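Local coordinates for possible adhesin (Caldicellulosiruptor kronotskyensis, PDB 4WA0), which probably mediates attachment of the bacterium to cellulose as a tapirin, of which this chain is the beta-helical C-terminal domain, at residues R225-P237 / Q346-Q358. Residues are numbered along the deposited sequence; the frame is centred on the assembly and turned at random.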
loop_
_atom_site.group_PDB
_atom_site.type_symbol
_atom_site.label_atom_id
_atom_site.label_comp_id
_atom_site.label_asym_id
_atom_site.label_seq_id
_atom_site.Cartn_x
_atom_site.Cartn_y
_atom_site.Cartn_z
ATOM N N ARG A 225 -14.948 -3.750 8.640
ATOM C CA ARG A 225 -15.154 -2.297 8.742
ATOM C C ARG A 225 -15.560 -1.711 7.397
ATOM O O ARG A 225 -14.927 -1.983 6.365
ATOM C CB ARG A 225 -13.903 -1.602 9.262
ATOM C CG ARG A 225 -14.068 -0.097 9.472
ATOM C CD ARG A 225 -12.939 0.442 10.325
ATOM N NE ARG A 225 -13.053 0.024 11.729
ATOM C CZ ARG A 225 -13.819 0.625 12.646
ATOM N NH1 ARG A 225 -13.848 0.168 13.901
ATOM N NH2 ARG A 225 -14.557 1.687 12.323
ATOM N N ASP A 226 -16.617 -0.903 7.415
ATOM C CA ASP A 226 -17.008 -0.133 6.246
ATOM C C ASP A 226 -16.303 1.220 6.414
ATOM O O ASP A 226 -16.726 2.030 7.210
ATOM C CB ASP A 226 -18.527 0.068 6.192
ATOM C CG ASP A 226 -18.945 1.002 5.078
ATOM O OD1 ASP A 226 -17.985 1.465 4.366
ATOM O OD2 ASP A 226 -20.194 1.313 4.960
ATOM N N TYR A 227 -15.221 1.457 5.663
ATOM C CA TYR A 227 -14.352 2.602 5.978
ATOM C C TYR A 227 -14.981 3.928 5.619
ATOM O O TYR A 227 -14.401 4.937 5.985
ATOM C CB TYR A 227 -12.925 2.477 5.340
ATOM C CG TYR A 227 -12.001 1.597 6.178
ATOM C CD1 TYR A 227 -12.090 0.173 6.087
ATOM C CD2 TYR A 227 -11.091 2.152 7.102
ATOM C CE1 TYR A 227 -11.286 -0.659 6.846
ATOM C CE2 TYR A 227 -10.303 1.311 7.896
ATOM C CZ TYR A 227 -10.406 -0.095 7.760
ATOM O OH TYR A 227 -9.631 -0.940 8.535
ATOM N N THR A 228 -16.077 3.924 4.835
ATOM C CA THR A 228 -16.826 5.136 4.521
ATOM C C THR A 228 -18.261 5.134 5.133
ATOM O O THR A 228 -19.140 5.800 4.625
ATOM C CB THR A 228 -16.912 5.394 2.968
ATOM O OG1 THR A 228 -17.472 4.276 2.277
ATOM C CG2 THR A 228 -15.477 5.598 2.384
ATOM N N SER A 229 -18.453 4.453 6.264
ATOM C CA SER A 229 -19.721 4.558 7.008
ATOM C C SER A 229 -20.073 6.006 7.172
ATOM O O SER A 229 -19.234 6.775 7.648
ATOM C CB SER A 229 -19.589 4.009 8.446
ATOM O OG SER A 229 -19.262 2.640 8.435
ATOM N N GLY A 230 -21.307 6.364 6.807
ATOM C CA GLY A 230 -21.823 7.705 7.024
ATOM C C GLY A 230 -21.610 8.693 5.899
ATOM O O GLY A 230 -22.193 9.756 5.905
ATOM N N LEU A 231 -20.774 8.343 4.921
ATOM C CA LEU A 231 -20.451 9.231 3.842
ATOM C C LEU A 231 -21.697 9.716 3.131
ATOM O O LEU A 231 -22.474 8.923 2.580
ATOM C CB LEU A 231 -19.559 8.490 2.822
ATOM C CG LEU A 231 -19.150 9.308 1.591
ATOM C CD1 LEU A 231 -18.419 10.594 1.938
ATOM C CD2 LEU A 231 -18.362 8.481 0.608
ATOM N N LEU A 232 -21.811 11.021 3.059
ATOM C CA LEU A 232 -22.860 11.724 2.326
ATOM C C LEU A 232 -22.637 11.707 0.835
ATOM O O LEU A 232 -21.561 11.380 0.372
ATOM C CB LEU A 232 -22.788 13.176 2.745
ATOM C CG LEU A 232 -22.996 13.496 4.240
ATOM C CD1 LEU A 232 -22.626 14.965 4.501
ATOM C CD2 LEU A 232 -24.421 13.230 4.684
ATOM N N THR A 233 -23.644 12.134 0.075
ATOM C CA THR A 233 -23.507 12.276 -1.386
ATOM C C THR A 233 -23.552 13.723 -1.846
ATOM O O THR A 233 -23.400 13.975 -3.059
ATOM C CB THR A 233 -24.613 11.485 -2.113
ATOM O OG1 THR A 233 -25.871 11.817 -1.512
ATOM C CG2 THR A 233 -24.361 9.982 -1.965
ATOM N N THR A 234 -23.773 14.651 -0.893
ATOM C CA THR A 234 -23.601 16.079 -1.073
ATOM C C THR A 234 -22.315 16.322 -1.856
ATOM O O THR A 234 -21.251 15.783 -1.492
ATOM C CB THR A 234 -23.389 16.755 0.325
ATOM O OG1 THR A 234 -24.260 16.161 1.291
ATOM C CG2 THR A 234 -23.706 18.207 0.300
ATOM N N PRO A 235 -22.380 17.128 -2.889
ATOM C CA PRO A 235 -21.081 17.487 -3.503
ATOM C C PRO A 235 -20.161 18.215 -2.547
ATOM O O PRO A 235 -20.611 19.037 -1.705
ATOM C CB PRO A 235 -21.450 18.443 -4.623
ATOM C CG PRO A 235 -22.924 18.669 -4.520
ATOM C CD PRO A 235 -23.514 17.524 -3.744
ATOM N N LEU A 236 -18.870 17.946 -2.710
ATOM C CA LEU A 236 -17.881 18.683 -1.975
ATOM C C LEU A 236 -18.050 20.199 -2.260
ATOM O O LEU A 236 -18.392 20.638 -3.393
ATOM C CB LEU A 236 -16.468 18.177 -2.365
ATOM C CG LEU A 236 -16.156 16.690 -2.077
ATOM C CD1 LEU A 236 -14.720 16.280 -2.471
ATOM C CD2 LEU A 236 -16.418 16.322 -0.611
ATOM N N PRO A 237 -17.783 21.043 -1.256
ATOM C CA PRO A 237 -17.974 22.483 -1.444
ATOM C C PRO A 237 -17.143 23.137 -2.522
ATOM O O PRO A 237 -16.044 22.673 -2.854
ATOM C CB PRO A 237 -17.605 23.106 -0.088
ATOM C CG PRO A 237 -17.179 22.021 0.775
ATOM C CD PRO A 237 -17.485 20.706 0.140
ATOM N N GLN A 346 -12.647 18.850 11.680
ATOM C CA GLN A 346 -14.060 19.059 11.873
ATOM C C GLN A 346 -14.734 19.487 10.534
ATOM O O GLN A 346 -15.842 19.058 10.186
ATOM C CB GLN A 346 -14.275 20.125 12.931
ATOM C CG GLN A 346 -15.718 20.422 13.230
ATOM C CD GLN A 346 -16.411 19.155 13.733
ATOM O OE1 GLN A 346 -16.079 18.638 14.809
ATOM N NE2 GLN A 346 -17.316 18.583 12.898
ATOM N N ASP A 347 -14.059 20.338 9.779
ATOM C CA ASP A 347 -14.605 20.871 8.502
ATOM C C ASP A 347 -14.819 19.729 7.524
ATOM O O ASP A 347 -15.833 19.667 6.818
ATOM C CB ASP A 347 -13.634 21.857 7.870
ATOM C CG ASP A 347 -14.230 22.571 6.655
ATOM O OD1 ASP A 347 -15.123 23.396 6.868
ATOM O OD2 ASP A 347 -13.742 22.396 5.545
ATOM N N ILE A 348 -13.849 18.857 7.469
ATOM C CA ILE A 348 -13.883 17.709 6.550
ATOM C C ILE A 348 -14.970 16.765 7.004
ATOM O O ILE A 348 -15.810 16.368 6.192
ATOM C CB ILE A 348 -12.547 16.961 6.546
ATOM C CG1 ILE A 348 -11.416 17.802 5.911
ATOM C CG2 ILE A 348 -12.697 15.625 5.806
ATOM C CD1 ILE A 348 -10.024 17.298 6.181
ATOM N N GLU A 349 -14.980 16.422 8.311
ATOM C CA GLU A 349 -16.080 15.606 8.885
ATOM C C GLU A 349 -17.435 16.134 8.560
ATOM O O GLU A 349 -18.337 15.361 8.223
ATOM C CB GLU A 349 -15.897 15.410 10.425
ATOM C CG GLU A 349 -14.765 14.413 10.700
ATOM C CD GLU A 349 -14.027 14.537 12.037
ATOM O OE1 GLU A 349 -14.370 15.360 12.901
ATOM O OE2 GLU A 349 -13.024 13.776 12.209
ATOM N N SER A 350 -17.610 17.448 8.613
ATOM C CA SER A 350 -18.909 18.051 8.408
ATOM C C SER A 350 -19.328 17.950 6.959
ATOM O O SER A 350 -20.490 17.659 6.651
ATOM C CB SER A 350 -18.927 19.512 8.830
ATOM O OG SER A 350 -18.734 19.585 10.242
ATOM N N ASN A 351 -18.388 18.212 6.071
ATOM C CA ASN A 351 -18.689 18.236 4.636
ATOM C C ASN A 351 -18.845 16.849 4.018
ATOM O O ASN A 351 -19.415 16.720 2.942
ATOM C CB ASN A 351 -17.582 18.961 3.885
ATOM C CG ASN A 351 -17.673 20.455 4.029
ATOM O OD1 ASN A 351 -18.722 21.031 3.937
ATOM N ND2 ASN A 351 -16.539 21.102 4.265
ATOM N N THR A 352 -18.284 15.834 4.652
ATOM C CA THR A 352 -18.391 14.465 4.141
ATOM C C THR A 352 -19.300 13.537 4.930
ATOM O O THR A 352 -19.861 12.587 4.354
ATOM C CB THR A 352 -17.017 13.832 4.091
ATOM O OG1 THR A 352 -16.530 13.638 5.431
ATOM C CG2 THR A 352 -16.073 14.738 3.249
ATOM N N GLY A 353 -19.393 13.765 6.245
ATOM C CA GLY A 353 -20.218 12.989 7.106
ATOM C C GLY A 353 -19.647 11.660 7.509
ATOM O O GLY A 353 -20.348 10.877 8.179
ATOM N N ILE A 354 -18.380 11.374 7.199
ATOM C CA ILE A 354 -17.850 10.062 7.587
ATOM C C ILE A 354 -17.749 10.017 9.102
ATOM O O ILE A 354 -17.262 10.963 9.710
ATOM C CB ILE A 354 -16.524 9.626 6.921
ATOM C CG1 ILE A 354 -16.686 9.785 5.393
ATOM C CG2 ILE A 354 -16.173 8.169 7.355
ATOM C CD1 ILE A 354 -15.628 9.153 4.518
ATOM N N GLN A 355 -18.256 8.903 9.647
ATOM C CA GLN A 355 -18.403 8.656 11.074
ATOM C C GLN A 355 -17.983 7.211 11.249
ATOM O O GLN A 355 -18.763 6.277 10.961
ATOM C CB GLN A 355 -19.860 8.794 11.495
ATOM C CG GLN A 355 -20.463 10.188 11.306
ATOM C CD GLN A 355 -21.850 10.149 10.658
ATOM O OE1 GLN A 355 -22.497 9.091 10.588
ATOM N NE2 GLN A 355 -22.306 11.304 10.164
ATOM N N PRO A 356 -16.738 6.996 11.669
ATOM C CA PRO A 356 -16.351 5.593 11.795
ATOM C C PRO A 356 -17.079 4.874 12.939
ATOM O O PRO A 356 -17.367 5.476 13.951
ATOM C CB PRO A 356 -14.819 5.671 11.992
ATOM C CG PRO A 356 -14.425 6.918 11.239
ATOM C CD PRO A 356 -15.562 7.888 11.561
ATOM N N SER A 357 -17.388 3.596 12.729
ATOM C CA SER A 357 -18.090 2.745 13.701
ATOM C C SER A 357 -17.214 2.536 14.946
ATOM O O SER A 357 -16.028 2.204 14.818
ATOM C CB SER A 357 -18.435 1.379 13.055
ATOM O OG SER A 357 -18.866 1.529 11.699
ATOM N N GLN A 358 -17.806 2.731 16.132
ATOM C CA GLN A 358 -17.080 2.641 17.415
ATOM C C GLN A 358 -17.098 1.194 17.954
ATOM O O GLN A 358 -16.336 0.326 17.488
ATOM C CB GLN A 358 -17.653 3.658 18.444
ATOM C CG GLN A 358 -16.914 5.019 18.481
ATOM C CD GLN A 358 -17.805 6.230 18.802
ATOM O OE1 GLN A 358 -17.461 7.405 18.502
ATOM N NE2 GLN A 358 -18.941 5.959 19.427
HETATM O O HOH W 1 -18.078 -0.454 9.976
HETATM O O HOH W 2 -20.171 14.764 0.764
HETATM O O HOH W 3 -20.192 18.701 1.017
#
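Arg225 sends its CG trans to the backbone nitrogen (chi1 -177°) and then bends at chi3, which carries the guanidinium to the carbonyl of Ser357. There NH1 and NH2 both donate to Ser357 O, at 3.1 and 2.9 Å; the oxygen lies in the guanidinium plane, and NH2 approaches on a lone pair of Ser357 O, whereas NH1 is tilted from the carbonyl plane. Leu231, with CG also anti to N (179°), lies beside Ile354 and points the same way, with CD1 3.9 Å from CG1 of Ile354. Two almost straight backbone bonds flank this pair: Gln355 N to Ser229 O at 3.1 Å, and Leu232 N to Thr352 O at 2.8 Å. Leu232 also lays its side chain against the Thr352 carbonyl, and the chain leaves the helix at Gly353, with positive phi. Farther along, Pro237 packs its CG 3.6 Å from Asn351 CG, and two waters bridge Asn351 O to the carbonyls of Thr234 and Pro235. The contact joins the C-terminal tail after helix 342-352 to the loop between helix 217-224 and strand 247-251. Glu221 of helix 217-224 salt-bridges Arg225, Tyr227 packs on strand 10-14, and Leu236 and Pro237 pack on Tyr262 of strand 258-263, whose hydroxyl is hydrogen-bonded to Asn351 ND2.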